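Local coordinates for protein anti-h(o) lectin I (PDB 1FX5) that binds L-fucose, the sugar that marks the H(O) blood-group antigen, as a homodimeric legume lectin carrying calcium and manganese, at residues D17-N23 with G46-I52. Numbering follows the deposited sequence.
Unlike the reference sequence in segment 17-23: Asn23 (reference Asp). With NAG (2-acetamido-2-deoxy-beta-D-glucopyranose), chain C.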
ATOM      1  N   ASP A  17      -7.961  -3.039  -1.946  1.00 24.06           N
ATOM      2  CA  ASP A  17      -6.585  -3.187  -1.494  1.00 21.40           C
ATOM      3  C   ASP A  17      -6.077  -4.540  -0.973  1.00 22.06           C
ATOM      4  O   ASP A  17      -5.016  -4.586  -0.334  1.00 23.06           O
ATOM      5  CB  ASP A  17      -6.237  -2.062  -0.513  1.00 18.56           C
ATOM      6  CG  ASP A  17      -7.096  -2.079   0.742  1.00 21.80           C
ATOM      7  OD1 ASP A  17      -6.849  -1.226   1.625  1.00 20.45           O
ATOM      8  OD2 ASP A  17      -8.015  -2.926   0.850  1.00 22.92           O
ATOM      9  N   LEU A  18      -6.824  -5.618  -1.210  1.00 19.91           N
ATOM     10  CA  LEU A  18      -6.432  -6.971  -0.774  1.00 18.75           C
ATOM     11  C   LEU A  18      -6.400  -7.806  -2.036  1.00 21.75           C
ATOM     12  O   LEU A  18      -7.177  -7.568  -2.961  1.00 21.77           O
ATOM     13  CB  LEU A  18      -7.456  -7.603   0.163  1.00 14.55           C
ATOM     14  CG  LEU A  18      -7.596  -6.922   1.511  1.00 16.51           C
ATOM     15  CD1 LEU A  18      -8.665  -7.604   2.329  1.00 15.67           C
ATOM     16  CD2 LEU A  18      -6.272  -6.940   2.201  1.00 17.60           C
ATOM     17  N   SER A  19      -5.497  -8.770  -2.087  1.00 22.55           N
ATOM     18  CA  SER A  19      -5.364  -9.650  -3.240  1.00 23.02           C
ATOM     19  C   SER A  19      -5.776 -11.055  -2.743  1.00 24.16           C
ATOM     20  O   SER A  19      -5.309 -11.496  -1.680  1.00 25.99           O
ATOM     21  CB  SER A  19      -3.904  -9.605  -3.699  1.00 25.09           C
ATOM     22  OG  SER A  19      -3.665 -10.493  -4.767  1.00 35.38           O
ATOM     23  N   PHE A  20      -6.645 -11.756  -3.472  1.00 21.33           N
ATOM     24  CA  PHE A  20      -7.071 -13.090  -3.029  1.00 22.20           C
ATOM     25  C   PHE A  20      -6.658 -14.235  -3.931  1.00 25.27           C
ATOM     26  O   PHE A  20      -6.592 -14.076  -5.157  1.00 27.30           O
ATOM     27  CB  PHE A  20      -8.600 -13.180  -2.926  1.00 23.37           C
ATOM     28  CG  PHE A  20      -9.210 -12.130  -2.084  1.00 23.54           C
ATOM     29  CD1 PHE A  20      -9.625 -10.928  -2.653  1.00 26.40           C
ATOM     30  CD2 PHE A  20      -9.322 -12.304  -0.716  1.00 23.81           C
ATOM     31  CE1 PHE A  20     -10.136  -9.916  -1.859  1.00 27.72           C
ATOM     32  CE2 PHE A  20      -9.830 -11.298   0.093  1.00 24.09           C
ATOM     33  CZ  PHE A  20     -10.237 -10.098  -0.479  1.00 27.07           C
ATOM     34  N   GLN A  21      -6.499 -15.417  -3.327  1.00 22.06           N
ATOM     35  CA  GLN A  21      -6.123 -16.653  -4.033  1.00 20.17           C
ATOM     36  C   GLN A  21      -6.876 -17.795  -3.348  1.00 20.75           C
ATOM     37  O   GLN A  21      -7.054 -17.776  -2.122  1.00 18.50           O
ATOM     38  CB  GLN A  21      -4.630 -16.941  -3.940  1.00 19.83           C
ATOM     39  CG  GLN A  21      -3.758 -16.160  -4.871  1.00 20.96           C
ATOM     40  CD  GLN A  21      -2.301 -16.332  -4.516  1.00 25.13           C
ATOM     41  OE1 GLN A  21      -1.496 -16.765  -5.329  1.00 29.70           O
ATOM     42  NE2 GLN A  21      -1.955 -15.995  -3.287  1.00 25.99           N
ATOM     43  N   GLY A  22      -7.307 -18.790  -4.117  1.00 19.56           N
ATOM     44  CA  GLY A  22      -8.025 -19.904  -3.526  1.00 18.72           C
ATOM     45  C   GLY A  22      -9.420 -19.487  -3.106  1.00 21.75           C
ATOM     46  O   GLY A  22     -10.023 -18.612  -3.737  1.00 22.68           O
ATOM     47  N   ASN A  23      -9.895 -20.002  -1.982  1.00 20.35           N
ATOM     48  CA  ASN A  23     -11.228 -19.649  -1.542  1.00 22.73           C
ATOM     49  C   ASN A  23     -11.385 -18.696  -0.374  1.00 24.18           C
ATOM     50  O   ASN A  23     -12.229 -18.916   0.491  1.00 28.30           O
ATOM     51  CB  ASN A  23     -12.056 -20.930  -1.358  1.00 26.56           C
ATOM     52  CG  ASN A  23     -12.402 -21.579  -2.699  1.00 31.35           C
ATOM     53  OD1 ASN A  23     -13.107 -20.959  -3.508  1.00 34.17           O
ATOM     54  ND2 ASN A  23     -11.848 -22.756  -2.989  1.00 34.08           N
ATOM     55  N   GLY A  46      -8.432 -24.479   0.784  1.00 15.23           N
ATOM     56  CA  GLY A  46      -7.940 -23.319   1.514  1.00 16.75           C
ATOM     57  C   GLY A  46      -7.930 -22.000   0.735  1.00 17.68           C
ATOM     58  O   GLY A  46      -8.405 -21.954  -0.414  1.00 18.19           O
ATOM     59  N   GLY A  47      -7.416 -20.925   1.352  1.00 16.68           N
ATOM     60  CA  GLY A  47      -7.364 -19.624   0.688  1.00 15.15           C
ATOM     61  C   GLY A  47      -6.228 -18.760   1.206  1.00 16.59           C
ATOM     62  O   GLY A  47      -5.636 -19.103   2.223  1.00 17.63           O
ATOM     63  N   ILE A  48      -5.910 -17.671   0.498  1.00 15.70           N
ATOM     64  CA  ILE A  48      -4.847 -16.729   0.862  1.00 16.68           C
ATOM     65  C   ILE A  48      -5.279 -15.273   0.594  1.00 17.99           C
ATOM     66  O   ILE A  48      -5.960 -14.989  -0.398  1.00 20.81           O
ATOM     67  CB  ILE A  48      -3.554 -16.989   0.013  1.00 17.32           C
ATOM     68  CG1 ILE A  48      -2.848 -18.279   0.457  1.00 17.42           C
ATOM     69  CG2 ILE A  48      -2.605 -15.782   0.084  1.00 10.64           C
ATOM     70  CD1 ILE A  48      -1.612 -18.615  -0.406  1.00 18.84           C
ATOM     71  N   ALA A  49      -4.859 -14.350   1.449  1.00 17.78           N
ATOM     72  CA  ALA A  49      -5.199 -12.939   1.282  1.00 19.53           C
ATOM     73  C   ALA A  49      -3.971 -12.110   1.669  1.00 18.38           C
ATOM     74  O   ALA A  49      -3.405 -12.307   2.741  1.00 18.66           O
ATOM     75  CB  ALA A  49      -6.396 -12.564   2.143  1.00 17.64           C
ATOM     76  N   ARG A  50      -3.559 -11.191   0.805  1.00 18.83           N
ATOM     77  CA  ARG A  50      -2.388 -10.353   1.083  1.00 19.13           C
ATOM     78  C   ARG A  50      -2.686  -8.908   0.805  1.00 20.64           C
ATOM     79  O   ARG A  50      -3.550  -8.611  -0.032  1.00 20.17           O
ATOM     80  CB  ARG A  50      -1.238 -10.700   0.124  1.00 19.87           C
ATOM     81  CG  ARG A  50      -1.094 -12.150  -0.243  1.00 21.58           C
ATOM     82  CD  ARG A  50       0.054 -12.379  -1.214  1.00 23.36           C
ATOM     83  NE  ARG A  50      -0.006 -13.715  -1.801  1.00 20.17           N
ATOM     84  CZ  ARG A  50       1.054 -14.458  -2.102  1.00 22.78           C
ATOM     85  NH1 ARG A  50       2.281 -14.005  -1.870  1.00 22.50           N
ATOM     86  NH2 ARG A  50       0.885 -15.667  -2.621  1.00 19.07           N
ATOM     87  N   TYR A  51      -1.963  -8.005   1.470  1.00 19.53           N
ATOM     88  CA  TYR A  51      -2.168  -6.568   1.235  1.00 22.08           C
ATOM     89  C   TYR A  51      -1.611  -6.420  -0.203  1.00 21.00           C
ATOM     90  O   TYR A  51      -0.599  -7.050  -0.557  1.00 19.43           O
ATOM     91  CB  TYR A  51      -1.391  -5.690   2.242  1.00 21.65           C
ATOM     92  CG  TYR A  51      -1.667  -4.198   2.083  1.00 24.18           C
ATOM     93  CD1 TYR A  51      -0.641  -3.318   1.772  1.00 23.47           C
ATOM     94  CD2 TYR A  51      -2.966  -3.676   2.219  1.00 24.52           C
ATOM     95  CE1 TYR A  51      -0.888  -1.960   1.593  1.00 22.72           C
ATOM     96  CE2 TYR A  51      -3.232  -2.305   2.043  1.00 22.68           C
ATOM     97  CZ  TYR A  51      -2.178  -1.453   1.731  1.00 25.44           C
ATOM     98  OH  TYR A  51      -2.374  -0.088   1.566  1.00 22.26           O
ATOM     99  N   ILE A  52      -2.258  -5.589  -1.017  1.00 21.15           N
ATOM    100  CA  ILE A  52      -1.846  -5.400  -2.399  1.00 22.21           C
ATOM    101  C   ILE A  52      -0.451  -4.834  -2.722  1.00 22.16           C
ATOM    102  O   ILE A  52       0.137  -5.188  -3.739  1.00 20.94           O
ATOM    103  CB  ILE A  52      -2.981  -4.684  -3.205  1.00 26.66           C
ATOM    104  CG1 ILE A  52      -2.811  -4.942  -4.696  1.00 29.12           C
ATOM    105  CG2 ILE A  52      -3.007  -3.197  -2.909  1.00 22.20           C
ATOM    106  CD1 ILE A  52      -3.901  -4.307  -5.534  1.00 39.00           C
TER
HETATM  107  C1  NAG C   1     -11.905 -23.255  -4.359  1.00 41.86           C
HETATM  108  C2  NAG C   1     -10.921 -24.420  -4.563  1.00 43.63           C
HETATM  109  C3  NAG C   1     -11.010 -24.882  -6.029  1.00 48.25           C
HETATM  110  C4  NAG C   1     -12.459 -25.288  -6.373  1.00 47.31           C
HETATM  111  C5  NAG C   1     -13.424 -24.130  -6.028  1.00 47.08           C
HETATM  112  C6  NAG C   1     -14.891 -24.531  -6.152  1.00 46.97           C
HETATM  113  C7  NAG C   1      -9.019 -24.295  -3.041  1.00 36.82           C
HETATM  114  C8  NAG C   1      -7.570 -23.863  -2.854  1.00 35.04           C
HETATM  115  N2  NAG C   1      -9.547 -24.051  -4.245  1.00 40.14           N
HETATM  116  O3  NAG C   1     -10.108 -25.995  -6.237  1.00 53.52           O
HETATM  117  O4  NAG C   1     -12.565 -25.595  -7.788  1.00 48.70           O
HETATM  118  O5  NAG C   1     -13.240 -23.691  -4.662  1.00 44.39           O
HETATM  119  O6  NAG C   1     -15.145 -25.769  -5.490  1.00 49.90           O
HETATM  120  O7  NAG C   1      -9.660 -24.776  -2.108  1.00 28.64           O
HETATM  121  O   HOH W   1      -4.895   0.783   1.266  1.00 23.30           O
HETATM  122  O   HOH W   2      -3.085 -13.434  -2.399  1.00 41.89           O
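Start with the backbone: residues 18-22 run antiparallel to the strand through 46-51, and six main-chain hydrogen bonds join the two segments, from Ile52 N to Asp17 O (3.0 Å) through Ser19 N to Arg50 O (2.8 Å) to Asn23 N with Gly46 O (2.9 Å). The other side of 46-51 pairs with strand 209-219, so 18-22 adds a strand to this sheet of the legume lectin fold.

Side chains alternate between the faces. On one, Phe20 rests CD2 4.1 Å from CB of Ala49, and both touch Leu32. On the other lie Ser19, Gln21, Ile48 and Arg50. Arg50 extends with chi2 and chi3 t, carrying its guanidinium to Ser211 and Ser98, while a water links Arg50 NE (3.1 Å) to Ser19 O (3.0 Å). Gln21, chi1 m and chi2 t, brings one end of its amide up to the Arg50 guanidinium and the Ile48 CG2 methyl.

Chi1 t swings the Tyr51 ring back beside Asp17, and it stacks on Phe6. There a water accepts a hydrogen bond from Tyr51 OH (2.7 Å) and donates one to Asp17 OD1 (2.8 Å), which also accepts one from Ser1 N of the second subunit. At the far end Gly22 has positive phi, and a CB on Gly22 or Gly47 would clash with the facing backbone. Beyond them Asn23, Asp in the reference sequence, carries an N-linked NAG (ND2 to C1, 1.5 Å), whose O7 accepts a hydrogen bond from Gly46 N (3.2 Å).

The chemistry thus implies a main-chain pairing tied at one end to a glycan and at the other to the dimer partner.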